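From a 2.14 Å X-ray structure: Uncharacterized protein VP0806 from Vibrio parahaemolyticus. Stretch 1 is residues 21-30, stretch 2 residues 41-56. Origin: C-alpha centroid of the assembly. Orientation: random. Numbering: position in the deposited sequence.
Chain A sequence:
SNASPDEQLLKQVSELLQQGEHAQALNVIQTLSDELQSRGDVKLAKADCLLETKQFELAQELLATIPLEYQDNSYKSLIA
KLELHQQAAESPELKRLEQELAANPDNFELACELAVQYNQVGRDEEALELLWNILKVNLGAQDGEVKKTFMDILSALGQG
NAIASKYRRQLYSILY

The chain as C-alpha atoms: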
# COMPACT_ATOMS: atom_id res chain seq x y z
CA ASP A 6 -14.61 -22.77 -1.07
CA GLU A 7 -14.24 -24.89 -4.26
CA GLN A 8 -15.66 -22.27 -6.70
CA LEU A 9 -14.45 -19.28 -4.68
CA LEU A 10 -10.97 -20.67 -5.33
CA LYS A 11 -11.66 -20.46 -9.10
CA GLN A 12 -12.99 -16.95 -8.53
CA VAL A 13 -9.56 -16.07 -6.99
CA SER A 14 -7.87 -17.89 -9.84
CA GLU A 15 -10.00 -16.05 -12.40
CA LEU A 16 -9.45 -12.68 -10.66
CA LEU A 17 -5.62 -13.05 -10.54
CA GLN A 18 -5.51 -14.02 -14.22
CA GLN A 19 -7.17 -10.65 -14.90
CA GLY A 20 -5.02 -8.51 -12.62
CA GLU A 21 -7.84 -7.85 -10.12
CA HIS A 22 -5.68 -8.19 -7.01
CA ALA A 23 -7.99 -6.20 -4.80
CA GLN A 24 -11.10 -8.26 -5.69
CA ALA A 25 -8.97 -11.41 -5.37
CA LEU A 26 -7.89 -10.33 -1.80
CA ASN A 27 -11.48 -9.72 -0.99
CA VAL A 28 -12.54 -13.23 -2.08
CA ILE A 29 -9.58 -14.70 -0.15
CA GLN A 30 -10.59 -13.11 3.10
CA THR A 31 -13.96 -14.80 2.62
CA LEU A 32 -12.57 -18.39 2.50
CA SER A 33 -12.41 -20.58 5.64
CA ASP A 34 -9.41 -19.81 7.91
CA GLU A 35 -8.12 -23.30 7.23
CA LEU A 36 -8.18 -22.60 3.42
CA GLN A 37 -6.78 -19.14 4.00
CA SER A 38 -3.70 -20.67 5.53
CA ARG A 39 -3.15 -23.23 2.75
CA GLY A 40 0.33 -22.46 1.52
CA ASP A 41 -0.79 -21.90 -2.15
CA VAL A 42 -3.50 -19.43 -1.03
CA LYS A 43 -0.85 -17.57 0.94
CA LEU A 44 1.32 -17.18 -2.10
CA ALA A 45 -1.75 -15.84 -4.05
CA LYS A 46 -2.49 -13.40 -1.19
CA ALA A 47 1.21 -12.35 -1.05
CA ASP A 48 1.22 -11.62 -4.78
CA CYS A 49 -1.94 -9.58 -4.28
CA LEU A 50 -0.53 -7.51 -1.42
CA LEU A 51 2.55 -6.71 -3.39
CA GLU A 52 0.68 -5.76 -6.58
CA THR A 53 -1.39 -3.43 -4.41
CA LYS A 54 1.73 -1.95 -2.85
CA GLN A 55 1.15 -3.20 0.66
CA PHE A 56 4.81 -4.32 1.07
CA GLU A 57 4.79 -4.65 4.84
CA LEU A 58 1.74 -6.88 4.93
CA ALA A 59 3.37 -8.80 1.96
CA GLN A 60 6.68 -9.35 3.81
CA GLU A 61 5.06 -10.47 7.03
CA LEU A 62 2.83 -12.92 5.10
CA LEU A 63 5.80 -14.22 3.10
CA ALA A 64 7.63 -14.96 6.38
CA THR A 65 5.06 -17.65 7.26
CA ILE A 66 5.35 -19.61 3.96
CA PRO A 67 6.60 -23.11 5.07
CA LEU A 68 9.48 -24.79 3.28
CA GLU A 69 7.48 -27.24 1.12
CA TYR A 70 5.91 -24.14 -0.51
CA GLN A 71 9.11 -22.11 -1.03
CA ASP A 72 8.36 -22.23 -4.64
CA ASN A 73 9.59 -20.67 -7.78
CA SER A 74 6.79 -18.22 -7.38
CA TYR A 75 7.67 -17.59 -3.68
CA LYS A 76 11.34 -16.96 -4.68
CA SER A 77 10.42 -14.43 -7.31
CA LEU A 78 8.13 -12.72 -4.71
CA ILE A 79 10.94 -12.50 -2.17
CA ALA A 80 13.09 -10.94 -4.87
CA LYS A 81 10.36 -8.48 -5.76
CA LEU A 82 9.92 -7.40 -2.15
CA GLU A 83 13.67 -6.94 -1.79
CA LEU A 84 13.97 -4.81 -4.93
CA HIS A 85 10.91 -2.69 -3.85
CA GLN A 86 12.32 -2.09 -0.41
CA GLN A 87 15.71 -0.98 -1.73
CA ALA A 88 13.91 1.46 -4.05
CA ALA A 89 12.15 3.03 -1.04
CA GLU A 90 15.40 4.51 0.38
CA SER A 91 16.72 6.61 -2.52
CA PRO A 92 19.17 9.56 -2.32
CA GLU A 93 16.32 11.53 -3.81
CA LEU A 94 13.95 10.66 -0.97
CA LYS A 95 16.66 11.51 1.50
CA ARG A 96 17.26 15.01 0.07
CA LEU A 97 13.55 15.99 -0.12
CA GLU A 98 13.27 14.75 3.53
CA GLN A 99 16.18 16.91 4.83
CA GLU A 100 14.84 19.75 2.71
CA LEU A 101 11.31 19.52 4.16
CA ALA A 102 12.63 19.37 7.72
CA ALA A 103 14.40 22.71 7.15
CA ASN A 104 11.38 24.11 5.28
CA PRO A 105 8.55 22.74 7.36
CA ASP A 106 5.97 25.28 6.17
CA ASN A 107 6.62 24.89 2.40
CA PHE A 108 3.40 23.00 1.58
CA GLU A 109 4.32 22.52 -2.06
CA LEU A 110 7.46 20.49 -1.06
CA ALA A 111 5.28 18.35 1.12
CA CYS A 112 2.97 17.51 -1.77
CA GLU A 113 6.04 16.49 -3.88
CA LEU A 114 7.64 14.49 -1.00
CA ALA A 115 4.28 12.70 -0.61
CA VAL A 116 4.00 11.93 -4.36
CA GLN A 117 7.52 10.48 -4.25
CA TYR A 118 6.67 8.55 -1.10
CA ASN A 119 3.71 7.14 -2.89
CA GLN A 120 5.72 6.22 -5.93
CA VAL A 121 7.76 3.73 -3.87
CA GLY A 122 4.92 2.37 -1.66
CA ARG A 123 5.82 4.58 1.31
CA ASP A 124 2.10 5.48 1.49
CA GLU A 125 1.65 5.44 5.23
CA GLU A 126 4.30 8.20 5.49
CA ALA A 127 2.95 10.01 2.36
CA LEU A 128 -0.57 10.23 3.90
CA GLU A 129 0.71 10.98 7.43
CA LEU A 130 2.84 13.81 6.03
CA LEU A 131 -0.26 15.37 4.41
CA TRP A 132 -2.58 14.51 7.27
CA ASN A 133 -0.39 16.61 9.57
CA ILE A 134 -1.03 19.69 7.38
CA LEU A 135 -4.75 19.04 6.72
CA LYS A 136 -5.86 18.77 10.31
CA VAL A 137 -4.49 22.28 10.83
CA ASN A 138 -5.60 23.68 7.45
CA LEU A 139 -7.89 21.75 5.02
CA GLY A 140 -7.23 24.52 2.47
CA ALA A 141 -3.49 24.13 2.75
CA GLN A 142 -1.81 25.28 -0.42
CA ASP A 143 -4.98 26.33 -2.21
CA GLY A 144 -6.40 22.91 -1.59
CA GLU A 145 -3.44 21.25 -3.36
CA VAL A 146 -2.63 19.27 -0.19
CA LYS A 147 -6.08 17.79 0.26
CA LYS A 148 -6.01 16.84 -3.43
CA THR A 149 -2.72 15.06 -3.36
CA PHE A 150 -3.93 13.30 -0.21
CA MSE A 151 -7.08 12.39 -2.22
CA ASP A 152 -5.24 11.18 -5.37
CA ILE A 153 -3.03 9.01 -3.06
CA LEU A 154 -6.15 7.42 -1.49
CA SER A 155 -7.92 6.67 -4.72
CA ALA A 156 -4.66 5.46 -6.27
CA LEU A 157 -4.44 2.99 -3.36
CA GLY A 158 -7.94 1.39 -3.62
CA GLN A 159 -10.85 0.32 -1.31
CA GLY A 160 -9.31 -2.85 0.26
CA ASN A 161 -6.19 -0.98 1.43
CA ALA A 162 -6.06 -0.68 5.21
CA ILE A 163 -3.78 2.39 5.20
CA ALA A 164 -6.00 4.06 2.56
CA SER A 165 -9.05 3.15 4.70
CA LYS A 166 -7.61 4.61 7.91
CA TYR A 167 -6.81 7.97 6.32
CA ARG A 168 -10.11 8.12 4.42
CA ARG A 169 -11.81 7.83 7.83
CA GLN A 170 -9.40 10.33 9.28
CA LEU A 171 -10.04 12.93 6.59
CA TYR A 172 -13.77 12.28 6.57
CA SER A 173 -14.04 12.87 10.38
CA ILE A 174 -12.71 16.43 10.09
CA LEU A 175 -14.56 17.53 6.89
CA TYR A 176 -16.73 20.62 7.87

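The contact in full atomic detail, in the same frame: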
# COMPACT_ATOMS: atom_id res chain seq x y z
N GLU A 21 -6.97 -8.47 -11.13
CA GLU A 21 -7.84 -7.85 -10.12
C GLU A 21 -7.40 -8.20 -8.70
O GLU A 21 -8.12 -8.86 -7.99
CB GLU A 21 -9.28 -8.27 -10.34
CG GLU A 21 -9.80 -7.81 -11.69
CD GLU A 21 -10.16 -6.29 -11.81
OE1 GLU A 21 -10.48 -5.64 -10.80
OE2 GLU A 21 -10.17 -5.78 -12.98
N HIS A 22 -6.22 -7.79 -8.30
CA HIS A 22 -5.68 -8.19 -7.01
C HIS A 22 -6.61 -7.84 -5.86
O HIS A 22 -6.80 -8.62 -4.94
CB HIS A 22 -4.25 -7.66 -6.84
CG HIS A 22 -3.40 -7.89 -8.06
ND1 HIS A 22 -2.82 -9.11 -8.35
CD2 HIS A 22 -3.08 -7.08 -9.10
CE1 HIS A 22 -2.18 -9.05 -9.50
NE2 HIS A 22 -2.30 -7.82 -9.97
N ALA A 23 -7.28 -6.70 -5.95
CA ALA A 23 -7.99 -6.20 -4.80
C ALA A 23 -9.28 -6.98 -4.64
O ALA A 23 -9.56 -7.40 -3.52
CB ALA A 23 -8.21 -4.73 -4.89
N GLN A 24 -9.98 -7.28 -5.74
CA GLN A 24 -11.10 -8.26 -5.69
C GLN A 24 -10.67 -9.66 -5.21
O GLN A 24 -11.32 -10.26 -4.31
CB GLN A 24 -11.86 -8.35 -7.03
CG GLN A 24 -12.72 -7.18 -7.30
CD GLN A 24 -13.41 -7.29 -8.66
OE1 GLN A 24 -14.27 -8.14 -8.86
NE2 GLN A 24 -13.02 -6.42 -9.59
N ALA A 25 -9.58 -10.16 -5.79
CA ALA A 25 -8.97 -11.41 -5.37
C ALA A 25 -8.68 -11.48 -3.86
O ALA A 25 -8.91 -12.51 -3.23
CB ALA A 25 -7.70 -11.69 -6.19
N LEU A 26 -8.16 -10.39 -3.27
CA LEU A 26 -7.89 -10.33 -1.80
C LEU A 26 -9.17 -10.31 -0.99
O LEU A 26 -9.27 -10.87 0.12
CB LEU A 26 -7.12 -9.04 -1.45
CG LEU A 26 -5.60 -9.11 -1.37
CD1 LEU A 26 -4.98 -7.68 -1.55
CD2 LEU A 26 -5.16 -9.72 -0.08
N ASN A 27 -10.16 -9.66 -1.57
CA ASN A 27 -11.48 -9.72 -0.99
C ASN A 27 -12.12 -11.12 -0.97
O ASN A 27 -12.71 -11.54 0.05
CB ASN A 27 -12.40 -8.73 -1.65
CG ASN A 27 -13.76 -8.70 -1.01
OD1 ASN A 27 -14.73 -9.18 -1.59
ND2 ASN A 27 -13.84 -8.11 0.17
N VAL A 28 -11.97 -11.87 -2.06
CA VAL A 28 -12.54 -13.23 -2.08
C VAL A 28 -11.77 -14.17 -1.12
O VAL A 28 -12.36 -15.05 -0.48
CB VAL A 28 -12.58 -13.78 -3.49
CG1 VAL A 28 -13.03 -15.20 -3.47
CG2 VAL A 28 -13.52 -12.90 -4.39
N ILE A 29 -10.46 -13.97 -1.07
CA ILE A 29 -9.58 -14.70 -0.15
C ILE A 29 -10.03 -14.54 1.28
O ILE A 29 -10.08 -15.54 2.03
CB ILE A 29 -8.12 -14.21 -0.22
CG1 ILE A 29 -7.54 -14.51 -1.60
CG2 ILE A 29 -7.23 -14.88 0.88
CD1 ILE A 29 -7.71 -15.92 -1.99
N GLN A 30 -10.29 -13.30 1.68
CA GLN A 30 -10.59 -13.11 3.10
C GLN A 30 -11.96 -13.72 3.39
O GLN A 30 -12.30 -13.90 4.51
CB GLN A 30 -10.31 -11.67 3.66
CG GLN A 30 -10.82 -10.42 2.86
CD GLN A 30 -12.14 -9.78 3.39
OE1 GLN A 30 -12.87 -9.13 2.62
NE2 GLN A 30 -12.45 -9.96 4.69
N ASP A 41 -0.69 -22.43 -0.75
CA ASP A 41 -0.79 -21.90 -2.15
C ASP A 41 -1.67 -20.64 -2.12
O ASP A 41 -1.45 -19.73 -2.88
CB ASP A 41 -1.32 -22.93 -3.18
CG ASP A 41 -2.68 -23.56 -2.81
OD1 ASP A 41 -3.09 -23.56 -1.64
OD2 ASP A 41 -3.34 -24.12 -3.70
N VAL A 42 -2.60 -20.56 -1.14
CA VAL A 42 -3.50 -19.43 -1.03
C VAL A 42 -2.72 -18.26 -0.47
O VAL A 42 -2.85 -17.13 -0.99
CB VAL A 42 -4.82 -19.73 -0.25
CG1 VAL A 42 -5.66 -18.49 -0.14
CG2 VAL A 42 -5.63 -20.72 -1.03
N LYS A 43 -1.86 -18.53 0.51
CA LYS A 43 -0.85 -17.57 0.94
C LYS A 43 0.01 -16.98 -0.12
O LYS A 43 0.18 -15.80 -0.15
CB LYS A 43 0.11 -18.19 1.99
CG LYS A 43 -0.60 -18.38 3.34
CD LYS A 43 0.45 -18.96 4.35
CE LYS A 43 -0.07 -18.89 5.79
NZ LYS A 43 1.00 -19.57 6.66
N LEU A 44 0.55 -17.78 -1.01
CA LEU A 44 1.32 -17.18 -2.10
C LEU A 44 0.43 -16.22 -2.89
O LEU A 44 0.75 -15.07 -3.01
CB LEU A 44 1.89 -18.28 -3.02
CG LEU A 44 3.18 -19.04 -2.68
CD1 LEU A 44 3.93 -18.48 -1.47
CD2 LEU A 44 3.00 -20.54 -2.61
N ALA A 45 -0.66 -16.69 -3.46
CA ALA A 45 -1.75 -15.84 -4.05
C ALA A 45 -1.94 -14.50 -3.32
O ALA A 45 -1.92 -13.44 -3.92
CB ALA A 45 -3.12 -16.63 -4.03
N LYS A 46 -2.18 -14.58 -2.01
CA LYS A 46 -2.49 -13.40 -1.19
C LYS A 46 -1.25 -12.48 -1.15
O LYS A 46 -1.37 -11.26 -1.36
CB LYS A 46 -2.97 -13.84 0.21
CG LYS A 46 -3.12 -12.69 1.20
CD LYS A 46 -3.89 -13.11 2.51
CE LYS A 46 -4.27 -11.94 3.39
NZ LYS A 46 -4.48 -12.30 4.91
N ALA A 47 -0.06 -13.08 -1.03
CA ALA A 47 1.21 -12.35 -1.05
C ALA A 47 1.38 -11.60 -2.34
O ALA A 47 1.74 -10.46 -2.31
CB ALA A 47 2.33 -13.26 -0.85
N ASP A 48 1.13 -12.26 -3.48
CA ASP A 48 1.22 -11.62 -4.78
C ASP A 48 0.24 -10.46 -4.83
O ASP A 48 0.53 -9.45 -5.42
CB ASP A 48 0.87 -12.66 -5.84
CG ASP A 48 1.05 -12.17 -7.21
OD1 ASP A 48 1.87 -11.28 -7.44
OD2 ASP A 48 0.40 -12.75 -8.12
N CYS A 49 -0.94 -10.62 -4.20
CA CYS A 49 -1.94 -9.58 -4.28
C CYS A 49 -1.50 -8.34 -3.44
O CYS A 49 -1.70 -7.15 -3.83
CB CYS A 49 -3.31 -10.11 -3.83
SG CYS A 49 -4.13 -11.18 -5.03
N LEU A 50 -0.91 -8.60 -2.29
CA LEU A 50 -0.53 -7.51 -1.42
C LEU A 50 0.54 -6.65 -2.15
O LEU A 50 0.50 -5.40 -2.21
CB LEU A 50 0.01 -8.08 -0.11
CG LEU A 50 -1.06 -8.78 0.69
CD1 LEU A 50 -0.44 -9.47 1.91
CD2 LEU A 50 -2.08 -7.73 1.14
N LEU A 51 1.48 -7.34 -2.74
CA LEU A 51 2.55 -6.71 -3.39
C LEU A 51 2.09 -5.93 -4.62
O LEU A 51 2.64 -4.86 -4.91
CB LEU A 51 3.53 -7.79 -3.80
CG LEU A 51 5.00 -7.50 -3.77
CD1 LEU A 51 5.44 -7.97 -2.43
CD2 LEU A 51 5.65 -8.32 -4.90
N GLU A 52 1.14 -6.47 -5.39
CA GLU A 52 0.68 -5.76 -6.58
C GLU A 52 -0.12 -4.54 -6.17
O GLU A 52 -0.35 -3.63 -6.97
CB GLU A 52 -0.21 -6.67 -7.43
CG GLU A 52 0.49 -7.85 -8.05
CD GLU A 52 1.69 -7.43 -8.91
OE1 GLU A 52 2.88 -7.57 -8.46
OE2 GLU A 52 1.43 -6.92 -9.98
N THR A 53 -0.59 -4.54 -4.91
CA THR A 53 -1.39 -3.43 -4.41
C THR A 53 -0.57 -2.52 -3.49
O THR A 53 -1.10 -1.58 -2.90
CB THR A 53 -2.61 -3.89 -3.69
OG1 THR A 53 -2.20 -4.76 -2.61
CG2 THR A 53 -3.57 -4.60 -4.70
N LYS A 54 0.72 -2.83 -3.41
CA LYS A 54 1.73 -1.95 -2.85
C LYS A 54 1.67 -1.91 -1.34
O LYS A 54 2.02 -0.92 -0.69
CB LYS A 54 1.70 -0.58 -3.55
CG LYS A 54 1.83 -0.73 -5.11
CD LYS A 54 2.47 0.45 -5.80
CE LYS A 54 3.96 0.59 -5.42
NZ LYS A 54 4.46 2.02 -5.50
N GLN A 55 1.22 -3.03 -0.78
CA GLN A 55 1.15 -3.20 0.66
C GLN A 55 2.31 -4.09 1.05
O GLN A 55 2.10 -5.24 1.31
CB GLN A 55 -0.15 -3.89 1.01
CG GLN A 55 -1.38 -3.28 0.31
CD GLN A 55 -2.69 -3.75 0.90
OE1 GLN A 55 -3.08 -3.31 1.99
NE2 GLN A 55 -3.37 -4.64 0.20
N PHE A 56 3.54 -3.54 1.03
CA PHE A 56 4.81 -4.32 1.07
C PHE A 56 5.09 -4.91 2.45
O PHE A 56 5.62 -5.99 2.58
CB PHE A 56 5.99 -3.43 0.66
CG PHE A 56 5.92 -2.92 -0.76
CD1 PHE A 56 5.55 -3.75 -1.79
CD2 PHE A 56 6.27 -1.63 -1.07
CE1 PHE A 56 5.49 -3.31 -3.08
CE2 PHE A 56 6.20 -1.18 -2.38
CZ PHE A 56 5.81 -2.02 -3.36

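The most unusual feature here is a histidine held as if it were a flat apolar plate. Glu-52 lies over one face of the His-22 ring, its CB 3.4 Å from the ring centroid and nearly on the normal, a CH-pi contact made by the aliphatic base of a charged side chain. Cys-49 SG sits at the edge of the His-22 ring, 5.2 Å from its centroid. The price is polar: His-22 ND1 is buried without a partner.

No hydrogen bond crosses between the stretches, so shape does the work. Helix 22-30 runs against helix 41-52 at 140° between their directions, with the axes 9.0 Å apart at closest approach. The backbones come closest where His-22 CA lies 4.8 Å from Cys-49 CA. Ala-25 and Cys-49 are both small here, Ala-25 CB touching Cys-49 SG at 3.8 Å. The larger Leu-26 packs its CG on Cys-49 CB at 3.5 Å. Leu-26 starts sideways, yet its CD2 reaches Leu-50 CD2 at 3.9 Å and the aliphatic Lys-46 CG at 3.8 Å. One turn on, Ile-29 CD1 meets Val-42 CG1 at 3.8 Å.

Past the second helix, Thr-53 offers CG2 to His-22 CB (3.8 Å), while its OG1 accepts a hydrogen bond from Gln-55 NE2 (3.0 Å), tying the turn together within its own stretch.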